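Local coordinates for ancylostoma secreted protein 1 (Necator americanus, PDB 3NT8) that is associated with the transition to parasitism by infective hookworm larvae and carries two CAP domains of the cysteine-rich secretory protein family, at residues Q226-R238 with V275-H287. Numbering follows the deposited sequence.
Sequences QCPSNTGMTDSVR and VYDCEVEASAIRH
The phenol ring of Y276 lies against the aliphatic part of R238, whose CB sits over the ring face in a CH-pi contact, 3.8 Å from the centroid. A tyrosine suits this place because its ring packs on methylenes while OH, 2.7 Å from E281 OE2, donates to that carboxylate oxygen and is also hydrogen-bonded to the backbone N of C372, in strand 369-376.

E281 is the polar hub. With CG trans to the backbone N (chi1 -170°) and the chain extended beyond, a glutamate is long enough to bring both oxygens to R238, which grips it side-on: NE to OE2 at 2.6 Å and NH2 to OE1 at 2.9 Å, both on syn lone pairs. Each oxygen takes a second donor on its anti side, Y276 OH at OE2 and N230 ND2 at OE1. The guanidinium balances the charge of the buried carboxylate, and the two neutral donors add hydrogen bonds, which would probably favour the ionised form. R238 NH1 extends the network through a salt bridge to D235 OD1, though the hydrogen bond within it is weak.

N230 ends a type I turn begun at C227, its amide plane turned 65° from the E281 carboxylate. An asparagine fits because the two N-H bonds of ND2 serve two acceptors, E281 OE1 (2.9 Å) and C278 O (3.0 Å), while OD1 rests on the A282 methyl and CB on I285 CD1. Beside this polar cluster, the C227-C278 disulfide ties the segment leading into helix 235-253 to the start of helix 278-288, both helices belonging to the alpha-beta-alpha sandwich of the second CAP domain.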
loop_
_atom_site.group_PDB
_atom_site.type_symbol
_atom_site.label_atom_id
_atom_site.label_comp_id
_atom_site.label_asym_id
_atom_site.label_seq_id
_atom_site.Cartn_x
_atom_site.Cartn_y
_atom_site.Cartn_z
ATOM N N GLN A 226 15.442 9.905 15.599
ATOM C CA GLN A 226 16.260 8.698 15.440
ATOM C C GLN A 226 17.569 9.053 14.748
ATOM O O GLN A 226 18.651 8.669 15.232
ATOM C CB GLN A 226 15.517 7.595 14.671
ATOM C CG GLN A 226 14.343 6.989 15.433
ATOM C CD GLN A 226 13.683 5.775 14.751
ATOM O OE1 GLN A 226 14.352 4.912 14.236
ATOM N NE2 GLN A 226 12.349 5.734 14.746
ATOM N N CYS A 227 17.462 9.800 13.643
ATOM C CA CYS A 227 18.602 10.240 12.843
ATOM C C CYS A 227 18.569 11.748 12.584
ATOM O O CYS A 227 18.073 12.178 11.576
ATOM C CB CYS A 227 18.598 9.497 11.511
ATOM S SG CYS A 227 18.571 7.639 11.652
ATOM N N PRO A 228 19.097 12.567 13.507
ATOM C CA PRO A 228 18.887 14.038 13.373
ATOM C C PRO A 228 19.732 14.700 12.287
ATOM O O PRO A 228 19.375 15.775 11.807
ATOM C CB PRO A 228 19.276 14.588 14.757
ATOM C CG PRO A 228 19.501 13.363 15.646
ATOM C CD PRO A 228 19.822 12.219 14.741
ATOM N N SER A 229 20.854 14.079 11.915
ATOM C CA SER A 229 21.683 14.572 10.833
ATOM C C SER A 229 21.108 14.371 9.430
ATOM O O SER A 229 21.575 15.007 8.489
ATOM C CB SER A 229 23.044 13.901 10.907
ATOM O OG SER A 229 23.644 14.273 12.136
ATOM N N ASN A 230 20.121 13.483 9.273
ATOM C CA ASN A 230 19.531 13.216 7.962
ATOM C C ASN A 230 18.252 14.037 7.744
ATOM O O ASN A 230 17.544 14.417 8.695
ATOM C CB ASN A 230 19.271 11.680 7.719
ATOM C CG ASN A 230 20.537 10.796 7.907
ATOM O OD1 ASN A 230 21.636 11.193 7.539
ATOM N ND2 ASN A 230 20.357 9.561 8.423
ATOM N N THR A 231 17.988 14.326 6.481
ATOM C CA THR A 231 16.896 15.179 6.065
ATOM C C THR A 231 16.148 14.425 5.023
ATOM O O THR A 231 16.774 13.897 4.087
ATOM C CB THR A 231 17.424 16.496 5.385
ATOM O OG1 THR A 231 18.291 17.188 6.298
ATOM C CG2 THR A 231 16.282 17.407 4.997
ATOM N N GLY A 232 14.820 14.389 5.154
ATOM C CA GLY A 232 13.937 13.747 4.172
ATOM C C GLY A 232 13.155 12.571 4.761
ATOM O O GLY A 232 12.204 12.071 4.153
ATOM N N MET A 233 13.582 12.109 5.937
ATOM C CA MET A 233 12.936 10.997 6.571
ATOM C C MET A 233 12.486 11.388 7.956
ATOM O O MET A 233 13.030 12.305 8.564
ATOM C CB MET A 233 13.872 9.772 6.627
ATOM C CG MET A 233 13.931 8.949 5.360
ATOM S SD MET A 233 12.434 8.010 4.950
ATOM C CE MET A 233 12.610 6.582 5.921
ATOM N N THR A 234 11.461 10.678 8.433
ATOM C CA THR A 234 10.851 10.904 9.720
ATOM C C THR A 234 10.751 9.587 10.425
ATOM O O THR A 234 10.779 8.545 9.794
ATOM C CB THR A 234 9.413 11.506 9.584
ATOM O OG1 THR A 234 8.587 10.690 8.741
ATOM C CG2 THR A 234 9.475 12.887 8.977
ATOM N N ASP A 235 10.582 9.651 11.743
ATOM C CA ASP A 235 10.551 8.484 12.589
ATOM C C ASP A 235 9.407 7.544 12.265
ATOM O O ASP A 235 9.560 6.347 12.430
ATOM C CB ASP A 235 10.505 8.882 14.061
ATOM C CG ASP A 235 11.721 9.650 14.486
ATOM O OD1 ASP A 235 12.853 9.375 14.008
ATOM O OD2 ASP A 235 11.564 10.549 15.337
ATOM N N SER A 236 8.266 8.073 11.822
ATOM C CA SER A 236 7.132 7.238 11.552
ATOM C C SER A 236 7.468 6.340 10.372
ATOM O O SER A 236 7.231 5.128 10.424
ATOM C CB SER A 236 5.844 8.087 11.338
ATOM O OG SER A 236 5.689 8.555 9.990
ATOM N N VAL A 237 8.082 6.917 9.338
ATOM C CA VAL A 237 8.438 6.179 8.117
ATOM C C VAL A 237 9.497 5.107 8.387
ATOM O O VAL A 237 9.379 3.998 7.848
ATOM C CB VAL A 237 8.825 7.109 6.954
ATOM C CG1 VAL A 237 8.986 6.339 5.623
ATOM C CG2 VAL A 237 7.731 8.228 6.758
ATOM N N ARG A 238 10.473 5.428 9.245
ATOM C CA ARG A 238 11.505 4.495 9.659
ATOM C C ARG A 238 10.850 3.287 10.287
ATOM O O ARG A 238 11.150 2.143 9.914
ATOM C CB ARG A 238 12.484 5.133 10.644
ATOM C CG ARG A 238 13.278 6.346 10.084
ATOM C CD ARG A 238 14.268 6.976 11.085
ATOM N NE ARG A 238 15.084 7.987 10.417
ATOM C CZ ARG A 238 15.022 9.298 10.642
ATOM N NH1 ARG A 238 14.190 9.788 11.555
ATOM N NH2 ARG A 238 15.796 10.126 9.953
ATOM N N VAL A 275 17.872 -3.910 12.746
ATOM C CA VAL A 275 17.864 -2.638 13.443
ATOM C C VAL A 275 17.979 -1.510 12.391
ATOM O O VAL A 275 18.664 -1.696 11.366
ATOM C CB VAL A 275 19.019 -2.536 14.513
ATOM C CG1 VAL A 275 18.779 -3.474 15.680
ATOM C CG2 VAL A 275 20.344 -2.849 13.938
ATOM N N TYR A 276 17.321 -0.384 12.652
ATOM C CA TYR A 276 17.443 0.802 11.850
ATOM C C TYR A 276 18.816 1.503 12.009
ATOM O O TYR A 276 19.324 1.647 13.115
ATOM C CB TYR A 276 16.278 1.761 12.135
ATOM C CG TYR A 276 15.957 2.573 10.905
ATOM C CD1 TYR A 276 15.148 2.062 9.910
ATOM C CD2 TYR A 276 16.534 3.837 10.695
ATOM C CE1 TYR A 276 14.914 2.779 8.755
ATOM C CE2 TYR A 276 16.277 4.534 9.584
ATOM C CZ TYR A 276 15.458 4.021 8.618
ATOM O OH TYR A 276 15.227 4.746 7.460
ATOM N N ASP A 277 19.427 1.928 10.908
ATOM C CA ASP A 277 20.788 2.439 10.947
ATOM C C ASP A 277 20.860 3.729 10.174
ATOM O O ASP A 277 20.588 3.779 8.941
ATOM C CB ASP A 277 21.762 1.398 10.393
ATOM C CG ASP A 277 23.200 1.837 10.489
ATOM O OD1 ASP A 277 23.923 1.290 11.317
ATOM O OD2 ASP A 277 23.636 2.734 9.759
ATOM N N CYS A 278 21.259 4.784 10.875
ATOM C CA CYS A 278 21.277 6.112 10.309
ATOM C C CYS A 278 22.186 6.263 9.102
ATOM O O CYS A 278 21.821 6.951 8.117
ATOM C CB CYS A 278 21.627 7.122 11.420
ATOM S SG CYS A 278 20.315 7.261 12.626
ATOM N N GLU A 279 23.361 5.632 9.162
ATOM C CA GLU A 279 24.364 5.728 8.102
ATOM C C GLU A 279 23.850 5.053 6.822
ATOM O O GLU A 279 24.132 5.498 5.700
ATOM C CB GLU A 279 25.752 5.125 8.532
ATOM C CG GLU A 279 26.434 5.830 9.729
ATOM C CD GLU A 279 26.832 7.322 9.439
ATOM O OE1 GLU A 279 28.042 7.566 9.181
ATOM O OE2 GLU A 279 25.955 8.247 9.471
ATOM N N VAL A 280 23.167 3.931 7.015
ATOM C CA VAL A 280 22.631 3.168 5.935
ATOM C C VAL A 280 21.486 4.015 5.376
ATOM O O VAL A 280 21.213 3.999 4.170
ATOM C CB VAL A 280 22.132 1.753 6.366
ATOM C CG1 VAL A 280 21.490 1.057 5.217
ATOM C CG2 VAL A 280 23.291 0.849 6.923
ATOM N N GLU A 281 20.784 4.734 6.243
ATOM C CA GLU A 281 19.765 5.649 5.745
ATOM C C GLU A 281 20.395 6.783 4.917
ATOM O O GLU A 281 19.872 7.155 3.895
ATOM C CB GLU A 281 18.976 6.267 6.892
ATOM C CG GLU A 281 17.733 7.056 6.447
ATOM C CD GLU A 281 17.023 7.733 7.640
ATOM O OE1 GLU A 281 17.554 8.742 8.166
ATOM O OE2 GLU A 281 15.957 7.251 8.073
ATOM N N ALA A 282 21.476 7.345 5.404
ATOM C CA ALA A 282 22.094 8.511 4.763
ATOM C C ALA A 282 22.550 8.061 3.392
ATOM O O ALA A 282 22.500 8.842 2.447
ATOM C CB ALA A 282 23.301 8.995 5.556
ATOM N N SER A 283 22.966 6.785 3.283
ATOM C CA SER A 283 23.393 6.266 1.995
ATOM C C SER A 283 22.174 6.030 1.078
ATOM O O SER A 283 22.216 6.190 -0.162
ATOM C CB SER A 283 24.223 4.981 2.217
ATOM O OG SER A 283 24.558 4.401 1.002
ATOM N N ALA A 284 21.073 5.573 1.656
ATOM C CA ALA A 284 19.894 5.459 0.796
ATOM C C ALA A 284 19.341 6.812 0.361
ATOM O O ALA A 284 18.801 6.900 -0.746
ATOM C CB ALA A 284 18.870 4.691 1.392
ATOM N N ILE A 285 19.453 7.825 1.221
ATOM C CA ILE A 285 19.022 9.191 0.928
ATOM C C ILE A 285 19.805 9.810 -0.234
ATOM O O ILE A 285 19.202 10.429 -1.088
ATOM C CB ILE A 285 19.110 10.104 2.158
ATOM C CG1 ILE A 285 18.059 9.673 3.188
ATOM C CG2 ILE A 285 18.929 11.595 1.761
ATOM C CD1 ILE A 285 18.071 10.474 4.442
ATOM N N ARG A 286 21.122 9.567 -0.291
ATOM C CA ARG A 286 21.966 10.073 -1.356
ATOM C C ARG A 286 21.569 9.609 -2.725
ATOM O O ARG A 286 21.586 10.387 -3.676
ATOM C CB ARG A 286 23.407 9.639 -1.089
ATOM C CG ARG A 286 24.121 10.634 -0.174
ATOM C CD ARG A 286 25.644 10.447 -0.261
ATOM N NE ARG A 286 26.007 9.167 0.303
ATOM C CZ ARG A 286 26.203 8.941 1.593
ATOM N NH1 ARG A 286 26.086 9.943 2.457
ATOM N NH2 ARG A 286 26.562 7.715 1.989
ATOM N N HIS A 287 21.261 8.318 -2.816
ATOM C CA HIS A 287 20.791 7.753 -4.022
ATOM C C HIS A 287 19.336 8.133 -4.351
ATOM O O HIS A 287 18.984 8.466 -5.523
ATOM C CB HIS A 287 20.929 6.265 -3.919
ATOM C CG HIS A 287 20.435 5.561 -5.130
ATOM N ND1 HIS A 287 20.933 5.820 -6.383
ATOM C CD2 HIS A 287 19.449 4.647 -5.292
ATOM C CE1 HIS A 287 20.292 5.079 -7.263
ATOM N NE2 HIS A 287 19.387 4.359 -6.629
#